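Local coordinates for protein glycerol trinitrate reductase (Agrobacterium tumefaciens, PDB 5EPD) that probably acts as an FMN-dependent oxidoreductase of the Old Yellow Enzyme family that reduces glycerol trinitrate, and is seen here in its FMN-free form, at residues 357-361 with 362-366; 374-378 with 379-383. All coordinates share one frame; numbering follows the deposited sequence.

Contact 1 (357-361 with 362-366); sequences AEVNA and AKIFG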
# COMPACT_ATOMS: atom_id res chain seq x y z
N ALA A 357 1.11 23.19 1.95
CA ALA A 357 1.11 23.11 3.41
C ALA A 357 2.01 21.97 3.88
O ALA A 357 2.07 20.91 3.28
CB ALA A 357 -0.31 22.91 3.94
N GLU A 358 2.73 22.19 4.96
CA GLU A 358 3.53 21.15 5.56
C GLU A 358 2.66 20.30 6.48
O GLU A 358 1.59 20.72 6.92
CB GLU A 358 4.70 21.75 6.33
CG GLU A 358 5.67 22.51 5.44
CD GLU A 358 6.84 21.65 5.03
OE1 GLU A 358 6.70 20.80 4.12
OE2 GLU A 358 7.90 21.85 5.65
N VAL A 359 3.14 19.10 6.72
CA VAL A 359 2.48 18.11 7.56
C VAL A 359 2.70 18.45 9.04
O VAL A 359 3.81 18.86 9.41
CB VAL A 359 3.05 16.71 7.19
CG1 VAL A 359 3.43 15.87 8.39
CG2 VAL A 359 2.05 15.96 6.32
N ASN A 360 1.66 18.32 9.87
CA ASN A 360 1.90 18.16 11.33
C ASN A 360 2.20 16.69 11.59
O ASN A 360 1.29 15.85 11.58
CB ASN A 360 0.71 18.64 12.18
CG ASN A 360 0.89 18.35 13.68
OD1 ASN A 360 1.76 17.58 14.12
ND2 ASN A 360 0.04 18.96 14.47
N ALA A 361 3.48 16.39 11.82
CA ALA A 361 3.95 14.98 11.92
C ALA A 361 3.38 14.30 13.15
O ALA A 361 3.10 13.09 13.11
CB ALA A 361 5.47 14.89 11.92
N ALA A 362 3.18 15.08 14.22
CA ALA A 362 2.68 14.52 15.49
C ALA A 362 1.23 14.02 15.37
O ALA A 362 0.80 13.22 16.21
CB ALA A 362 2.82 15.54 16.62
N LYS A 363 0.49 14.47 14.35
CA LYS A 363 -0.91 14.06 14.17
C LYS A 363 -1.13 13.09 13.01
O LYS A 363 -2.28 12.82 12.66
CB LYS A 363 -1.82 15.29 13.98
CG LYS A 363 -1.72 16.35 15.06
CD LYS A 363 -2.28 15.84 16.37
CE LYS A 363 -2.37 16.97 17.41
NZ LYS A 363 -3.23 18.10 16.95
N ILE A 364 -0.08 12.57 12.42
CA ILE A 364 -0.27 11.62 11.31
C ILE A 364 -0.98 10.35 11.79
O ILE A 364 -1.98 9.93 11.19
CB ILE A 364 1.06 11.28 10.57
CG1 ILE A 364 1.60 12.52 9.84
CG2 ILE A 364 0.88 10.10 9.58
CD1 ILE A 364 2.99 12.32 9.28
N PHE A 365 -0.45 9.76 12.87
CA PHE A 365 -0.84 8.45 13.37
C PHE A 365 -1.67 8.59 14.64
O PHE A 365 -1.16 9.07 15.67
CB PHE A 365 0.41 7.57 13.70
CG PHE A 365 1.43 7.52 12.60
CD1 PHE A 365 1.19 6.79 11.44
CD2 PHE A 365 2.63 8.24 12.70
CE1 PHE A 365 2.13 6.77 10.41
CE2 PHE A 365 3.56 8.23 11.68
CZ PHE A 365 3.32 7.49 10.53
N GLY A 366 -2.93 8.16 14.57
CA GLY A 366 -3.85 8.19 15.71
C GLY A 366 -4.53 9.53 15.84
O GLY A 366 -4.26 10.46 15.07
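The side-chain oxygen OD1 of Asn360 is approached by two successive backbone amides of the turn that follows it. Ala362 N lies 2.9 Å from Asn360 OD1, but its N-H is poorly aligned with the oxygen, so this bond is weak. The second, from Lys363 N, is longer at 3.4 Å and weak as well. Lys363 N has a straighter partner in the backbone: its bond to Asn360 O measures 3.2 Å with an N-H...O angle of 153°. Asn360 thus meets the amides of Ala362 and Lys363, weakly with OD1 and, for Lys363, more firmly with O, which resembles an N-cap of the short 3-10 turn. The torsion of Asn360 allows this, since with chi1 at 174° CG swings away from its own nitrogen and lies beside its carbonyl carbon, carrying OD1 over the start of the turn. The amide's other end, ND2, is 3.2 Å from Lys363 CG, so the base of the lysine chain crosses the amide at a slant.

One residue further on, Ile364 N donates to Ala361 O over 3.3 Å, an almost straight bond at 169° that extends the i to i+3 pattern. On the apolar side, Val359 CG1 meets Ile364 CD1 at 3.7 Å, the two side chains crossing at about a right angle.

Ile364 is buried, whereas the polar cap lies at the surface. Val359, Ala361 and Ile364 rest on helix 338-342 through Arg338, and Val359 also touches Ile341. Arg48 and Arg50 take the carbonyl of Ile364, and Arg50 also that of Lys363, which ties this loop after helix 346-352 to the region following the barrel strand 41-43.

Contact 2 (374-378 with 379-383); sequences DYPRF and SETTS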
# COMPACT_ATOMS: atom_id res chain seq x y z
N ASP A 374 -8.88 18.51 9.03
CA ASP A 374 -8.95 19.98 9.22
C ASP A 374 -7.85 20.77 8.49
O ASP A 374 -7.61 21.95 8.77
CB ASP A 374 -8.95 20.32 10.72
CG ASP A 374 -7.62 20.04 11.37
OD1 ASP A 374 -6.77 19.32 10.76
OD2 ASP A 374 -7.44 20.52 12.51
N TYR A 375 -7.16 20.12 7.56
CA TYR A 375 -6.19 20.81 6.73
C TYR A 375 -6.94 21.69 5.71
O TYR A 375 -7.63 21.16 4.82
CB TYR A 375 -5.30 19.81 6.00
CG TYR A 375 -4.15 19.26 6.80
CD1 TYR A 375 -3.02 20.04 7.04
CD2 TYR A 375 -4.17 17.96 7.30
CE1 TYR A 375 -1.95 19.53 7.77
CE2 TYR A 375 -3.10 17.44 8.00
CZ TYR A 375 -2.00 18.23 8.25
OH TYR A 375 -0.94 17.71 8.92
N PRO A 376 -6.78 23.02 5.81
CA PRO A 376 -7.46 23.90 4.85
C PRO A 376 -7.03 23.70 3.38
O PRO A 376 -5.87 23.38 3.11
CB PRO A 376 -7.01 25.29 5.29
CG PRO A 376 -5.61 25.05 5.80
CD PRO A 376 -5.75 23.75 6.58
N ARG A 377 -7.96 23.95 2.46
CA ARG A 377 -7.63 24.22 1.05
C ARG A 377 -6.90 25.58 0.92
O ARG A 377 -6.81 26.34 1.88
CB ARG A 377 -8.89 24.18 0.18
CG ARG A 377 -9.55 22.81 0.20
CD ARG A 377 -10.90 22.80 -0.49
NE ARG A 377 -10.75 23.12 -1.90
CZ ARG A 377 -10.51 22.25 -2.88
NH1 ARG A 377 -10.40 20.95 -2.65
NH2 ARG A 377 -10.39 22.71 -4.13
N PHE A 378 -6.38 25.89 -0.26
CA PHE A 378 -5.43 27.02 -0.38
C PHE A 378 -6.01 28.42 -0.07
O PHE A 378 -5.36 29.26 0.58
CB PHE A 378 -4.73 27.00 -1.75
CG PHE A 378 -3.97 28.25 -2.03
CD1 PHE A 378 -2.88 28.60 -1.24
CD2 PHE A 378 -4.37 29.13 -3.04
CE1 PHE A 378 -2.17 29.78 -1.47
CE2 PHE A 378 -3.67 30.31 -3.27
CZ PHE A 378 -2.56 30.63 -2.48
N SER A 379 -7.23 28.68 -0.55
CA SER A 379 -7.90 29.96 -0.25
C SER A 379 -8.11 30.26 1.26
O SER A 379 -8.25 31.42 1.64
CB SER A 379 -9.25 30.00 -0.97
OG SER A 379 -9.93 28.76 -0.85
N GLU A 380 -8.13 29.21 2.09
CA GLU A 380 -8.33 29.31 3.54
C GLU A 380 -7.02 29.13 4.32
O GLU A 380 -6.98 28.41 5.32
CB GLU A 380 -9.36 28.27 3.99
CG GLU A 380 -10.79 28.60 3.60
CD GLU A 380 -11.05 28.33 2.14
OE1 GLU A 380 -10.87 27.14 1.76
OE2 GLU A 380 -11.40 29.29 1.40
N THR A 381 -5.95 29.77 3.86
CA THR A 381 -4.58 29.54 4.38
C THR A 381 -3.76 30.81 4.55
O THR A 381 -2.75 30.83 5.28
CB THR A 381 -3.79 28.65 3.40
OG1 THR A 381 -4.67 27.69 2.80
CG2 THR A 381 -2.66 27.91 4.12
N THR A 382 -4.19 31.88 3.88
CA THR A 382 -3.36 33.05 3.65
C THR A 382 -4.00 34.35 4.23
O THR A 382 -5.22 34.41 4.49
CB THR A 382 -3.11 33.19 2.14
OG1 THR A 382 -4.36 33.42 1.47
CG2 THR A 382 -2.46 31.91 1.57
N SER A 383 -3.14 35.36 4.44
CA SER A 383 -3.55 36.70 4.86
C SER A 383 -2.90 37.69 3.93
O SER A 383 -1.69 37.61 3.73
CB SER A 383 -3.08 37.02 6.29
OG SER A 383 -3.94 36.44 7.25
O HOH W 1 -10.46 24.84 3.19
O HOH W 2 -5.28 32.00 -0.76
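A hydroxyl-to-carbonyl bond and a backbone turn bond close a short surface turn in the C-terminal tail, well beyond helix 346-352. The backbone evidence is Glu380 N, which donates to Arg377 O over 3.2 Å at an N-H...O angle of 145°. The donor stands above the carbonyl plane, 47° out of it, and not on a lone pair. The side-chain evidence is Thr381 OG1, which donates to Phe378 O at 2.8 Å and approaches from above that carbonyl plane as well. Chi1 of Thr381 is -35°, placing OG1 beside its own nitrogen and turned back over the turn.

Pro376 flanks the same bend: its CB comes within 3.1 Å of Glu380 O, and its ring crosses the Thr381 side chain at about a right angle. Past the bend, Thr382 CG2 touches Phe378 CE1 at 3.7 Å, the methyl coming obliquely to the ring.

Two waters bridge the segments. One molecule accepts from Arg377 N and donates to Glu380 OE1, so the carboxylate is linked back to the residue that starts the turn. The other carboxylate oxygen, Glu380 OE2, receives Ser379 OG over 2.7 Å, so Glu380 is gripped from two directions. A second water donates to Phe378 O, lies 2.8 Å from Thr382 OG1 and sits over one face of the phenyl ring, toward its rim.

Phe378 joins the turn to the body of the protein: its amide bonds to Asp345, and its side chain touches Arg349 of helix 346-352 and Ala354 and Pro355 of the loop that follows. With the Glu380-to-Arg377 bond, the helical backbone angles of Phe378 and Ser379 fit a type I beta-turn, here in a tail lying outside the TIM barrel of the Old Yellow Enzyme family.

How the contacts relate
Both contacts are surface turns in the tail that follows helix 346-352, with centres about 16 Å apart, and neither belongs to the barrel core. Contact 1 lies nearer the centre of the chain and includes a buried residue, Ile364; contact 2 has none and uses two waters. Their polar chemistry differs accordingly: in contact 1 the firmer bonds run between backbone groups, with an amide side chain adding weak ones, whereas in contact 2 hydroxyls, a carboxylate and waters join one backbone bond. Tyr375 joins them, its OH lying 2.8 Å from Asn360 N in a probable hydrogen bond. Helix 338-342 supports both, under Val359 and under Tyr375.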